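Local coordinates for protein guanidinopropionase (Pseudomonas aeruginosa, PDB 3NIQ) that hydrolyses 3-guanidinopropanoate to beta-alanine and urea, using two manganese ions in each subunit of a homohexamer, at residues 4-12 with 23-31; 86-94 with 104-112. All coordinates share one frame; numbering follows the deposited sequence.

In the fold
Contact 1 (4-12 with 23-31) precedes contact 2 (86-94 with 104-112) along the chain, their centres about 19 Å apart. Contact 1 folds the N-terminal arm on itself ahead of strand 37-42, first in sequence, which lies beside strand 85-90 in the parallel sheet; contact 2 packs the end of strand 85-90, outermost in this chain, and chiefly the loop after it on helix 98-114. The two meet at Asp87, whose backbone probably accepts a hydrogen bond from Phe29 N and whose carboxylate probably takes one from Phe23 N. The arm is thus joined to the edge of the arginase-family alpha/beta fold, away from the metal-binding residues. Both touch neighbouring subunits.

Contact 1 of 2, residues 4-12 with 23-31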
ATOM      1  N   ASP A   4      39.479 -15.480  11.892  1.00 38.86           N
ATOM      2  CA  ASP A   4      38.285 -16.016  12.638  1.00 38.19           C
ATOM      3  C   ASP A   4      37.332 -14.916  13.152  1.00 36.22           C
ATOM      4  O   ASP A   4      36.632 -15.104  14.147  1.00 36.02           O
ATOM      5  CB  ASP A   4      38.711 -16.961  13.785  1.00 39.27           C
ATOM      6  CG  ASP A   4      39.556 -16.266  14.857  1.00 41.99           C
ATOM      7  OD1 ASP A   4      40.212 -15.237  14.567  1.00 45.36           O
ATOM      8  OD2 ASP A   4      39.569 -16.766  16.004  1.00 45.88           O
ATOM      9  N   HIS A   5      37.311 -13.775  12.470  1.00 33.76           N
ATOM     10  CA  HIS A   5      36.316 -12.740  12.755  1.00 31.33           C
ATOM     11  C   HIS A   5      34.931 -13.315  12.471  1.00 30.83           C
ATOM     12  O   HIS A   5      34.806 -14.225  11.659  1.00 30.93           O
ATOM     13  CB  HIS A   5      36.572 -11.518  11.879  1.00 30.45           C
ATOM     14  CG  HIS A   5      37.872 -10.826  12.170  1.00 29.46           C
ATOM     15  ND1 HIS A   5      38.231  -9.637  11.570  1.00 29.88           N
ATOM     16  CD2 HIS A   5      38.889 -11.145  13.010  1.00 29.07           C
ATOM     17  CE1 HIS A   5      39.415  -9.255  12.022  1.00 32.02           C
ATOM     18  NE2 HIS A   5      39.838 -10.156  12.893  1.00 31.88           N
ATOM     19  N   PRO A   6      33.884 -12.810  13.150  1.00 29.68           N
ATOM     20  CA  PRO A   6      32.536 -13.199  12.701  1.00 28.03           C
ATOM     21  C   PRO A   6      32.345 -12.812  11.234  1.00 27.76           C
ATOM     22  O   PRO A   6      32.945 -11.848  10.768  1.00 27.26           O
ATOM     23  CB  PRO A   6      31.615 -12.369  13.599  1.00 27.14           C
ATOM     24  CG  PRO A   6      32.443 -12.140  14.854  1.00 28.01           C
ATOM     25  CD  PRO A   6      33.845 -11.917  14.328  1.00 29.26           C
ATOM     26  N   GLN A   7      31.568 -13.601  10.502  1.00 26.50           N
ATOM     27  CA  GLN A   7      31.284 -13.310   9.106  1.00 26.92           C
ATOM     28  C   GLN A   7      29.775 -13.470   8.913  1.00 25.75           C
ATOM     29  O   GLN A   7      29.150 -14.287   9.597  1.00 26.46           O
ATOM     30  CB  GLN A   7      32.029 -14.276   8.154  1.00 27.16           C
ATOM     31  CG  GLN A   7      33.576 -14.208   8.166  1.00 28.45           C
ATOM     32  CD  GLN A   7      34.153 -12.941   7.545  1.00 28.94           C
ATOM     33  OE1 GLN A   7      33.598 -12.369   6.614  1.00 31.50           O
ATOM     34  NE2 GLN A   7      35.289 -12.508   8.061  1.00 29.37           N
ATOM     35  N   PRO A   8      29.190 -12.696   7.983  1.00 24.85           N
ATOM     36  CA  PRO A   8      27.775 -12.832   7.639  1.00 25.87           C
ATOM     37  C   PRO A   8      27.502 -14.234   7.111  1.00 26.77           C
ATOM     38  O   PRO A   8      28.434 -14.883   6.643  1.00 26.95           O
ATOM     39  CB  PRO A   8      27.592 -11.842   6.473  1.00 26.00           C
ATOM     40  CG  PRO A   8      28.741 -10.900   6.561  1.00 26.29           C
ATOM     41  CD  PRO A   8      29.877 -11.701   7.132  1.00 25.66           C
ATOM     42  N   LEU A   9      26.249 -14.683   7.151  1.00 27.09           N
ATOM     43  CA  LEU A   9      25.882 -15.938   6.492  1.00 27.97           C
ATOM     44  C   LEU A   9      26.370 -15.922   5.038  1.00 29.04           C
ATOM     45  O   LEU A   9      26.253 -14.914   4.339  1.00 27.71           O
ATOM     46  CB  LEU A   9      24.366 -16.182   6.559  1.00 27.03           C
ATOM     47  CG  LEU A   9      23.715 -16.456   7.927  1.00 27.63           C
ATOM     48  CD1 LEU A   9      22.167 -16.534   7.837  1.00 22.00           C
ATOM     49  CD2 LEU A   9      24.272 -17.726   8.569  1.00 27.30           C
ATOM     50  N   ASP A  10      26.945 -17.031   4.588  1.00 30.60           N
ATOM     51  CA  ASP A  10      27.459 -17.105   3.223  1.00 32.25           C
ATOM     52  C   ASP A  10      26.324 -17.200   2.181  1.00 32.40           C
ATOM     53  O   ASP A  10      25.619 -18.216   2.110  1.00 31.46           O
ATOM     54  CB  ASP A  10      28.414 -18.292   3.095  1.00 33.38           C
ATOM     55  CG  ASP A  10      29.238 -18.254   1.814  1.00 36.03           C
ATOM     56  OD1 ASP A  10      29.111 -17.304   1.003  1.00 38.48           O
ATOM     57  OD2 ASP A  10      30.031 -19.199   1.634  1.00 40.80           O
ATOM     58  N   ALA A  11      26.161 -16.135   1.391  1.00 32.19           N
ATOM     59  CA  ALA A  11      25.060 -16.025   0.421  1.00 34.31           C
ATOM     60  C   ALA A  11      25.194 -16.999  -0.750  1.00 35.31           C
ATOM     61  O   ALA A  11      24.245 -17.219  -1.504  1.00 35.61           O
ATOM     62  CB  ALA A  11      24.939 -14.601  -0.095  1.00 33.78           C
ATOM     63  N   ALA A  12      26.386 -17.566  -0.908  1.00 36.81           N
ATOM     64  CA  ALA A  12      26.619 -18.592  -1.925  1.00 37.25           C
ATOM     65  C   ALA A  12      25.987 -19.915  -1.484  1.00 37.82           C
ATOM     66  O   ALA A  12      25.878 -20.850  -2.276  1.00 38.76           O
ATOM     67  CB  ALA A  12      28.109 -18.757  -2.151  1.00 36.79           C
ATOM     68  N   PHE A  23      21.537  -8.036  11.991  1.00 21.13           N
ATOM     69  CA  PHE A  23      22.202  -7.024  11.176  1.00 20.42           C
ATOM     70  C   PHE A  23      23.258  -7.681  10.295  1.00 21.15           C
ATOM     71  O   PHE A  23      24.117  -8.407  10.796  1.00 21.43           O
ATOM     72  CB  PHE A  23      22.867  -5.957  12.050  1.00 20.99           C
ATOM     73  CG  PHE A  23      21.907  -4.981  12.645  1.00 21.05           C
ATOM     74  CD1 PHE A  23      21.038  -4.247  11.820  1.00 19.44           C
ATOM     75  CD2 PHE A  23      21.881  -4.770  14.027  1.00 19.54           C
ATOM     76  CE1 PHE A  23      20.137  -3.322  12.374  1.00 17.53           C
ATOM     77  CE2 PHE A  23      21.010  -3.833  14.583  1.00 19.07           C
ATOM     78  CZ  PHE A  23      20.116  -3.121  13.742  1.00 17.69           C
ATOM     79  N   MET A  24      23.174  -7.429   8.988  1.00 21.50           N
ATOM     80  CA  MET A  24      24.127  -7.941   7.994  1.00 22.18           C
ATOM     81  C   MET A  24      24.224  -9.476   8.037  1.00 22.22           C
ATOM     82  O   MET A  24      25.200 -10.032   7.561  1.00 23.47           O
ATOM     83  CB  MET A  24      25.522  -7.318   8.195  1.00 22.47           C
ATOM     84  CG  MET A  24      25.535  -5.791   8.429  1.00 23.05           C
ATOM     85  SD  MET A  24      24.895  -4.881   7.028  1.00 25.24           S
ATOM     86  CE  MET A  24      25.020  -3.180   7.650  1.00 22.09           C
ATOM     87  N   ARG A  25      23.225 -10.136   8.637  1.00 21.94           N
ATOM     88  CA  ARG A  25      23.229 -11.603   8.845  1.00 23.61           C
ATOM     89  C   ARG A  25      24.485 -12.094   9.551  1.00 23.80           C
ATOM     90  O   ARG A  25      25.015 -13.171   9.246  1.00 24.55           O
ATOM     91  CB  ARG A  25      23.027 -12.360   7.516  1.00 24.42           C
ATOM     92  CG  ARG A  25      21.744 -11.935   6.762  1.00 26.48           C
ATOM     93  CD  ARG A  25      21.210 -13.043   5.863  1.00 26.52           C
ATOM     94  NE  ARG A  25      22.112 -13.310   4.747  1.00 23.36           N
ATOM     95  CZ  ARG A  25      22.019 -14.379   3.957  1.00 25.95           C
ATOM     96  NH1 ARG A  25      21.063 -15.286   4.152  1.00 24.12           N
ATOM     97  NH2 ARG A  25      22.879 -14.543   2.972  1.00 22.76           N
ATOM     98  N   LEU A  26      24.950 -11.304  10.507  1.00 23.03           N
ATOM     99  CA  LEU A  26      26.107 -11.659  11.312  1.00 22.94           C
ATOM    100  C   LEU A  26      25.634 -12.493  12.494  1.00 23.85           C
ATOM    101  O   LEU A  26      24.410 -12.580  12.744  1.00 23.64           O
ATOM    102  CB  LEU A  26      26.820 -10.371  11.795  1.00 21.79           C
ATOM    103  CG  LEU A  26      27.613  -9.580  10.743  1.00 22.94           C
ATOM    104  CD1 LEU A  26      27.777  -8.121  11.148  1.00 25.39           C
ATOM    105  CD2 LEU A  26      28.999 -10.174  10.490  1.00 25.06           C
ATOM    106  N   PRO A  27      26.579 -13.127  13.227  1.00 23.99           N
ATOM    107  CA  PRO A  27      26.184 -13.776  14.472  1.00 24.12           C
ATOM    108  C   PRO A  27      25.714 -12.758  15.505  1.00 24.53           C
ATOM    109  O   PRO A  27      26.133 -11.577  15.465  1.00 24.89           O
ATOM    110  CB  PRO A  27      27.483 -14.481  14.938  1.00 24.39           C
ATOM    111  CG  PRO A  27      28.323 -14.595  13.707  1.00 24.85           C
ATOM    112  CD  PRO A  27      28.015 -13.308  12.966  1.00 24.42           C
ATOM    113  N   ALA A  28      24.821 -13.200  16.396  1.00 24.72           N
ATOM    114  CA  ALA A  28      24.365 -12.378  17.508  1.00 24.89           C
ATOM    115  C   ALA A  28      25.296 -12.525  18.709  1.00 25.63           C
ATOM    116  O   ALA A  28      25.789 -13.628  18.993  1.00 24.77           O
ATOM    117  CB  ALA A  28      22.956 -12.736  17.885  1.00 23.76           C
ATOM    118  N   PHE A  29      25.544 -11.403  19.394  1.00 25.63           N
ATOM    119  CA  PHE A  29      26.456 -11.353  20.540  1.00 26.35           C
ATOM    120  C   PHE A  29      25.779 -10.661  21.705  1.00 26.93           C
ATOM    121  O   PHE A  29      24.921  -9.780  21.521  1.00 27.18           O
ATOM    122  CB  PHE A  29      27.776 -10.627  20.203  1.00 25.33           C
ATOM    123  CG  PHE A  29      28.647 -11.368  19.229  1.00 26.16           C
ATOM    124  CD1 PHE A  29      29.677 -12.194  19.686  1.00 27.08           C
ATOM    125  CD2 PHE A  29      28.440 -11.235  17.850  1.00 24.05           C
ATOM    126  CE1 PHE A  29      30.483 -12.887  18.803  1.00 29.45           C
ATOM    127  CE2 PHE A  29      29.246 -11.920  16.939  1.00 26.83           C
ATOM    128  CZ  PHE A  29      30.272 -12.754  17.411  1.00 27.46           C
ATOM    129  N   THR A  30      26.186 -11.047  22.905  1.00 27.29           N
ATOM    130  CA  THR A  30      25.659 -10.449  24.126  1.00 28.29           C
ATOM    131  C   THR A  30      26.768  -9.725  24.908  1.00 28.22           C
ATOM    132  O   THR A  30      26.508  -8.907  25.775  1.00 29.42           O
ATOM    133  CB  THR A  30      25.000 -11.535  25.014  1.00 28.86           C
ATOM    134  OG1 THR A  30      24.379 -10.906  26.131  1.00 32.94           O
ATOM    135  CG2 THR A  30      26.033 -12.549  25.534  1.00 26.35           C
ATOM    136  N   ASP A  31      28.012 -10.051  24.593  1.00 28.33           N
ATOM    137  CA  ASP A  31      29.140  -9.466  25.276  1.00 28.28           C
ATOM    138  C   ASP A  31      29.857  -8.497  24.358  1.00 27.47           C
ATOM    139  O   ASP A  31      30.471  -8.924  23.374  1.00 28.36           O
ATOM    140  CB  ASP A  31      30.112 -10.572  25.727  1.00 29.51           C
ATOM    141  CG  ASP A  31      31.339 -10.016  26.434  1.00 31.38           C
ATOM    142  OD1 ASP A  31      31.392  -8.783  26.647  1.00 31.32           O
ATOM    143  OD2 ASP A  31      32.239 -10.812  26.768  1.00 35.45           O
TER
HETATM  144  O   HOH W   1      26.247 -15.244  10.558  1.00 30.77           O
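Two irregular chains run roughly antiparallel here, their end-to-end directions 147° apart, and come nearest where Pro8 CA lies 4.2 Å from Leu26 CA. Arg25 O is the polar centre of the contact: Leu9 N donates to it at 2.9 Å, and a water gives it a second hydrogen bond while also donating to Gln7 O. Pro8 CA-H makes a further, weaker contact with the same oxygen. The Pro8 ring turns its CB to Met24 O, and its CD lies 3.8 Å from Leu26 CD2, the two side chains running alongside in the same sense.

Leu9 lies roughly perpendicular to Arg25, with Leu9 CB 3.9 Å above the centre of the guanidinium while Ala11 CA sits at its edge. The arginine chain bends at chi3 (-68°), which turns this flat end back beside Leu9. Its nitrogens bond to carbonyls of the intervening loop, NH1 to Ala18 O and NH2 to Ile14 O, so that the arginine ties together an N-terminal arm lying ahead of the first strand of the arginase-family fold. At the other end Pro6 lies against both Pro27 and Phe29: its CB is 3.8 Å from Pro27 CD, and its CG reaches Phe29 CZ at 3.4 Å. Tyr80 of helix 79-82 packs against Pro8 and Leu26, and Ala11 touches Tyr193 of a neighbouring subunit.

Contact 2 of 2, residues 86-94 with 104-112; sequences GDLGDAPVN and RIEGFYRQV
Arg104 meets Pro92 first, through its backbone as well as its side chain: Pro92 CG lies 3.6 Å from Arg104 O, and Pro92 CB comes to the guanidinium edge. A bend at chi3 (72°) brings one face of the guanidinium against Val93 and Asn94, with Val93 O 3.7 Å from its plane, toward the rim, and Asn94 CB over the same face. Asp100, one turn earlier on the helix, forms a salt bridge with Arg104 NH1 and accepts from Asn94 ND2, linking both segments through one carboxylate. Ile105 sets CG1 3.3 Å from Pro92 O and CD1 against Val93 CG2, the two branched side chains lying alongside each other.

With strand 85-90, the loop after it and helix 98-114, this is a beta-alpha unit of the arginase-family alpha/beta fold, the helix covering one side of the parallel sheet. Phe108 packs against Ala91 and Pro92, where the chain leaves the strand. With CG anti to the backbone N (chi1 -175°), the ring extends from the helix toward the loop and offers one face to Ala91 CA in a CH-pi contact, 4.1 Å from the centroid and 13° off the normal. Pro92 CD packs on Phe108 CB at 3.6 Å, and Leu88 O approaches the ring edge near CZ. Tyr109 brings CE2 to Ala91 CB, while its hydroxyl is hydrogen-bonded to Ser121 OG and its ring also packs on strand 37-42. A turn beyond Phe108, Val112 CG2 meets Leu88 CD1 at 4.1 Å, the two side chains overlapping as they extend in opposing senses.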
ATOM      1  N   GLY A  86      29.637  -7.581  14.990  1.00 22.43           N
ATOM      2  CA  GLY A  86      28.554  -8.459  15.414  1.00 22.28           C
ATOM      3  C   GLY A  86      27.268  -7.725  15.709  1.00 22.58           C
ATOM      4  O   GLY A  86      27.270  -6.501  15.880  1.00 23.16           O
ATOM      5  N   ASP A  87      26.168  -8.474  15.759  1.00 23.12           N
ATOM      6  CA  ASP A  87      24.862  -7.924  16.142  1.00 23.64           C
ATOM      7  C   ASP A  87      24.769  -8.036  17.650  1.00 23.78           C
ATOM      8  O   ASP A  87      24.637  -9.125  18.203  1.00 23.95           O
ATOM      9  CB  ASP A  87      23.702  -8.664  15.432  1.00 23.30           C
ATOM     10  CG  ASP A  87      22.335  -8.012  15.677  1.00 23.52           C
ATOM     11  OD1 ASP A  87      22.137  -7.419  16.749  1.00 20.09           O
ATOM     12  OD2 ASP A  87      21.444  -8.101  14.800  1.00 20.26           O
ATOM     13  N   LEU A  88      24.874  -6.897  18.315  1.00 23.83           N
ATOM     14  CA  LEU A  88      24.852  -6.832  19.754  1.00 23.94           C
ATOM     15  C   LEU A  88      23.432  -6.778  20.314  1.00 23.55           C
ATOM     16  O   LEU A  88      23.238  -6.525  21.489  1.00 24.29           O
ATOM     17  CB  LEU A  88      25.652  -5.606  20.227  1.00 24.73           C
ATOM     18  CG  LEU A  88      27.020  -5.828  20.857  1.00 25.72           C
ATOM     19  CD1 LEU A  88      27.541  -4.493  21.379  1.00 24.50           C
ATOM     20  CD2 LEU A  88      26.992  -6.899  22.003  1.00 24.03           C
ATOM     21  N   GLY A  89      22.430  -7.022  19.479  1.00 22.45           N
ATOM     22  CA  GLY A  89      21.054  -7.017  19.973  1.00 21.56           C
ATOM     23  C   GLY A  89      20.545  -5.584  20.097  1.00 21.17           C
ATOM     24  O   GLY A  89      21.086  -4.661  19.456  1.00 19.92           O
ATOM     25  N   ASP A  90      19.494  -5.403  20.895  1.00 19.50           N
ATOM     26  CA  ASP A  90      18.894  -4.091  21.117  1.00 19.96           C
ATOM     27  C   ASP A  90      19.194  -3.553  22.505  1.00 20.53           C
ATOM     28  O   ASP A  90      19.166  -4.301  23.470  1.00 19.94           O
ATOM     29  CB  ASP A  90      17.366  -4.170  20.980  1.00 20.56           C
ATOM     30  CG  ASP A  90      16.901  -4.355  19.547  1.00 20.32           C
ATOM     31  OD1 ASP A  90      17.685  -4.147  18.586  1.00 20.68           O
ATOM     32  OD2 ASP A  90      15.721  -4.708  19.399  1.00 21.56           O
ATOM     33  N   ALA A  91      19.436  -2.247  22.604  1.00 19.24           N
ATOM     34  CA  ALA A  91      19.505  -1.594  23.898  1.00 20.80           C
ATOM     35  C   ALA A  91      18.160  -1.765  24.656  1.00 21.79           C
ATOM     36  O   ALA A  91      17.107  -1.875  24.032  1.00 21.16           O
ATOM     37  CB  ALA A  91      19.834  -0.134  23.730  1.00 19.62           C
ATOM     38  N   PRO A  92      18.213  -1.831  26.000  1.00 22.09           N
ATOM     39  CA  PRO A  92      16.989  -1.914  26.796  1.00 23.85           C
ATOM     40  C   PRO A  92      16.185  -0.614  26.657  1.00 24.32           C
ATOM     41  O   PRO A  92      16.760   0.472  26.667  1.00 25.08           O
ATOM     42  CB  PRO A  92      17.514  -2.114  28.239  1.00 23.91           C
ATOM     43  CG  PRO A  92      18.935  -1.613  28.206  1.00 25.36           C
ATOM     44  CD  PRO A  92      19.427  -1.920  26.830  1.00 22.91           C
ATOM     45  N   VAL A  93      14.873  -0.740  26.501  1.00 24.44           N
ATOM     46  CA  VAL A  93      14.000   0.387  26.233  1.00 26.26           C
ATOM     47  C   VAL A  93      12.699   0.225  27.043  1.00 26.73           C
ATOM     48  O   VAL A  93      12.296  -0.896  27.337  1.00 28.31           O
ATOM     49  CB  VAL A  93      13.702   0.461  24.702  1.00 25.94           C
ATOM     50  CG1 VAL A  93      12.514   1.327  24.407  1.00 28.92           C
ATOM     51  CG2 VAL A  93      14.939   0.956  23.925  1.00 25.06           C
ATOM     52  N   ASN A  94      12.061   1.344  27.390  1.00 26.44           N
ATOM     53  CA  ASN A  94      10.760   1.368  28.070  1.00 25.70           C
ATOM     54  C   ASN A  94       9.822   2.324  27.312  1.00 24.59           C
ATOM     55  O   ASN A  94       9.945   3.552  27.420  1.00 24.28           O
ATOM     56  CB  ASN A  94      10.922   1.823  29.525  1.00 26.21           C
ATOM     57  CG  ASN A  94       9.589   1.889  30.292  1.00 29.12           C
ATOM     58  OD1 ASN A  94       8.490   1.866  29.721  1.00 29.08           O
ATOM     59  ND2 ASN A  94       9.696   1.997  31.598  1.00 32.28           N
ATOM     60  N   ARG A 104      18.224   3.607  30.997  1.00 22.25           N
ATOM     61  CA  ARG A 104      18.557   2.233  30.621  1.00 22.75           C
ATOM     62  C   ARG A 104      19.449   2.216  29.385  1.00 21.98           C
ATOM     63  O   ARG A 104      20.428   1.461  29.316  1.00 20.35           O
ATOM     64  CB  ARG A 104      17.278   1.422  30.410  1.00 23.89           C
ATOM     65  CG  ARG A 104      16.606   1.055  31.752  1.00 27.85           C
ATOM     66  CD  ARG A 104      15.123   0.761  31.623  1.00 34.51           C
ATOM     67  NE  ARG A 104      14.877  -0.510  30.956  1.00 40.39           N
ATOM     68  CZ  ARG A 104      13.783  -1.250  31.121  1.00 41.97           C
ATOM     69  NH1 ARG A 104      12.822  -0.846  31.941  1.00 42.37           N
ATOM     70  NH2 ARG A 104      13.656  -2.396  30.462  1.00 43.15           N
ATOM     71  N   ILE A 105      19.136   3.091  28.427  1.00 20.15           N
ATOM     72  CA  ILE A 105      19.923   3.142  27.206  1.00 20.01           C
ATOM     73  C   ILE A 105      21.351   3.571  27.482  1.00 18.88           C
ATOM     74  O   ILE A 105      22.291   2.949  26.972  1.00 19.02           O
ATOM     75  CB  ILE A 105      19.293   4.044  26.131  1.00 18.88           C
ATOM     76  CG1 ILE A 105      17.940   3.451  25.704  1.00 20.70           C
ATOM     77  CG2 ILE A 105      20.258   4.193  24.967  1.00 19.44           C
ATOM     78  CD1 ILE A 105      17.070   4.384  24.866  1.00 20.72           C
ATOM     79  N   GLU A 106      21.525   4.617  28.290  1.00 19.28           N
ATOM     80  CA  GLU A 106      22.878   5.073  28.630  1.00 19.08           C
ATOM     81  C   GLU A 106      23.679   3.958  29.332  1.00 18.91           C
ATOM     82  O   GLU A 106      24.871   3.787  29.067  1.00 19.97           O
ATOM     83  CB  GLU A 106      22.848   6.330  29.519  1.00 19.42           C
ATOM     84  CG  GLU A 106      24.261   6.749  29.982  1.00 20.13           C
ATOM     85  CD  GLU A 106      24.302   7.999  30.866  1.00 21.71           C
ATOM     86  OE1 GLU A 106      23.249   8.654  31.065  1.00 20.52           O
ATOM     87  OE2 GLU A 106      25.406   8.328  31.347  1.00 20.57           O
ATOM     88  N   GLY A 107      23.026   3.239  30.250  1.00 19.95           N
ATOM     89  CA  GLY A 107      23.673   2.158  31.003  1.00 19.91           C
ATOM     90  C   GLY A 107      24.232   1.091  30.070  1.00 20.77           C
ATOM     91  O   GLY A 107      25.358   0.630  30.235  1.00 19.95           O
ATOM     92  N   PHE A 108      23.450   0.730  29.055  1.00 20.30           N
ATOM     93  CA  PHE A 108      23.904  -0.188  28.031  1.00 19.71           C
ATOM     94  C   PHE A 108      25.133   0.349  27.294  1.00 19.62           C
ATOM     95  O   PHE A 108      26.141  -0.353  27.131  1.00 18.79           O
ATOM     96  CB  PHE A 108      22.751  -0.441  27.051  1.00 20.25           C
ATOM     97  CG  PHE A 108      23.059  -1.470  25.996  1.00 22.07           C
ATOM     98  CD1 PHE A 108      22.985  -2.829  26.291  1.00 23.89           C
ATOM     99  CD2 PHE A 108      23.392  -1.078  24.708  1.00 22.68           C
ATOM    100  CE1 PHE A 108      23.264  -3.805  25.301  1.00 27.12           C
ATOM    101  CE2 PHE A 108      23.682  -2.028  23.715  1.00 25.39           C
ATOM    102  CZ  PHE A 108      23.619  -3.401  24.017  1.00 27.60           C
ATOM    103  N   TYR A 109      25.059   1.596  26.837  1.00 19.06           N
ATOM    104  CA  TYR A 109      26.160   2.155  26.071  1.00 19.57           C
ATOM    105  C   TYR A 109      27.419   2.380  26.903  1.00 19.63           C
ATOM    106  O   TYR A 109      28.512   2.347  26.364  1.00 19.91           O
ATOM    107  CB  TYR A 109      25.739   3.437  25.323  1.00 19.04           C
ATOM    108  CG  TYR A 109      25.019   3.090  24.033  1.00 18.79           C
ATOM    109  CD1 TYR A 109      25.715   3.018  22.817  1.00 16.98           C
ATOM    110  CD2 TYR A 109      23.667   2.772  24.036  1.00 15.68           C
ATOM    111  CE1 TYR A 109      25.064   2.655  21.629  1.00 17.87           C
ATOM    112  CE2 TYR A 109      22.999   2.395  22.833  1.00 17.35           C
ATOM    113  CZ  TYR A 109      23.702   2.360  21.650  1.00 18.55           C
ATOM    114  OH  TYR A 109      23.088   1.996  20.473  1.00 17.67           O
ATOM    115  N   ARG A 110      27.266   2.634  28.198  1.00 20.54           N
ATOM    116  CA  ARG A 110      28.445   2.692  29.103  1.00 21.07           C
ATOM    117  C   ARG A 110      29.214   1.364  29.100  1.00 21.32           C
ATOM    118  O   ARG A 110      30.442   1.347  29.154  1.00 21.71           O
ATOM    119  CB  ARG A 110      28.027   3.025  30.533  1.00 20.27           C
ATOM    120  CG  ARG A 110      27.587   4.481  30.732  1.00 21.98           C
ATOM    121  CD  ARG A 110      27.766   4.918  32.166  1.00 22.54           C
ATOM    122  NE  ARG A 110      27.280   6.281  32.423  1.00 23.34           N
ATOM    123  CZ  ARG A 110      27.473   6.918  33.579  1.00 24.77           C
ATOM    124  NH1 ARG A 110      28.154   6.318  34.560  1.00 21.15           N
ATOM    125  NH2 ARG A 110      26.993   8.148  33.760  1.00 20.56           N
ATOM    126  N   GLN A 111      28.478   0.255  29.037  1.00 21.91           N
ATOM    127  CA  GLN A 111      29.085  -1.078  29.000  1.00 23.34           C
ATOM    128  C   GLN A 111      29.782  -1.305  27.677  1.00 22.89           C
ATOM    129  O   GLN A 111      30.898  -1.833  27.626  1.00 22.87           O
ATOM    130  CB  GLN A 111      28.006  -2.154  29.144  1.00 24.74           C
ATOM    131  CG  GLN A 111      27.523  -2.389  30.567  1.00 29.77           C
ATOM    132  CD  GLN A 111      26.256  -3.237  30.603  1.00 36.23           C
ATOM    133  OE1 GLN A 111      25.480  -3.260  29.643  1.00 40.20           O
ATOM    134  NE2 GLN A 111      26.037  -3.927  31.714  1.00 38.70           N
ATOM    135  N   VAL A 112      29.100  -0.945  26.591  1.00 21.03           N
ATOM    136  CA  VAL A 112      29.676  -1.063  25.265  1.00 20.88           C
ATOM    137  C   VAL A 112      30.987  -0.245  25.246  1.00 20.72           C
ATOM    138  O   VAL A 112      32.027  -0.746  24.847  1.00 20.11           O
ATOM    139  CB  VAL A 112      28.680  -0.561  24.172  1.00 21.66           C
ATOM    140  CG1 VAL A 112      29.362  -0.461  22.809  1.00 18.75           C
ATOM    141  CG2 VAL A 112      27.457  -1.460  24.115  1.00 20.87           C
TER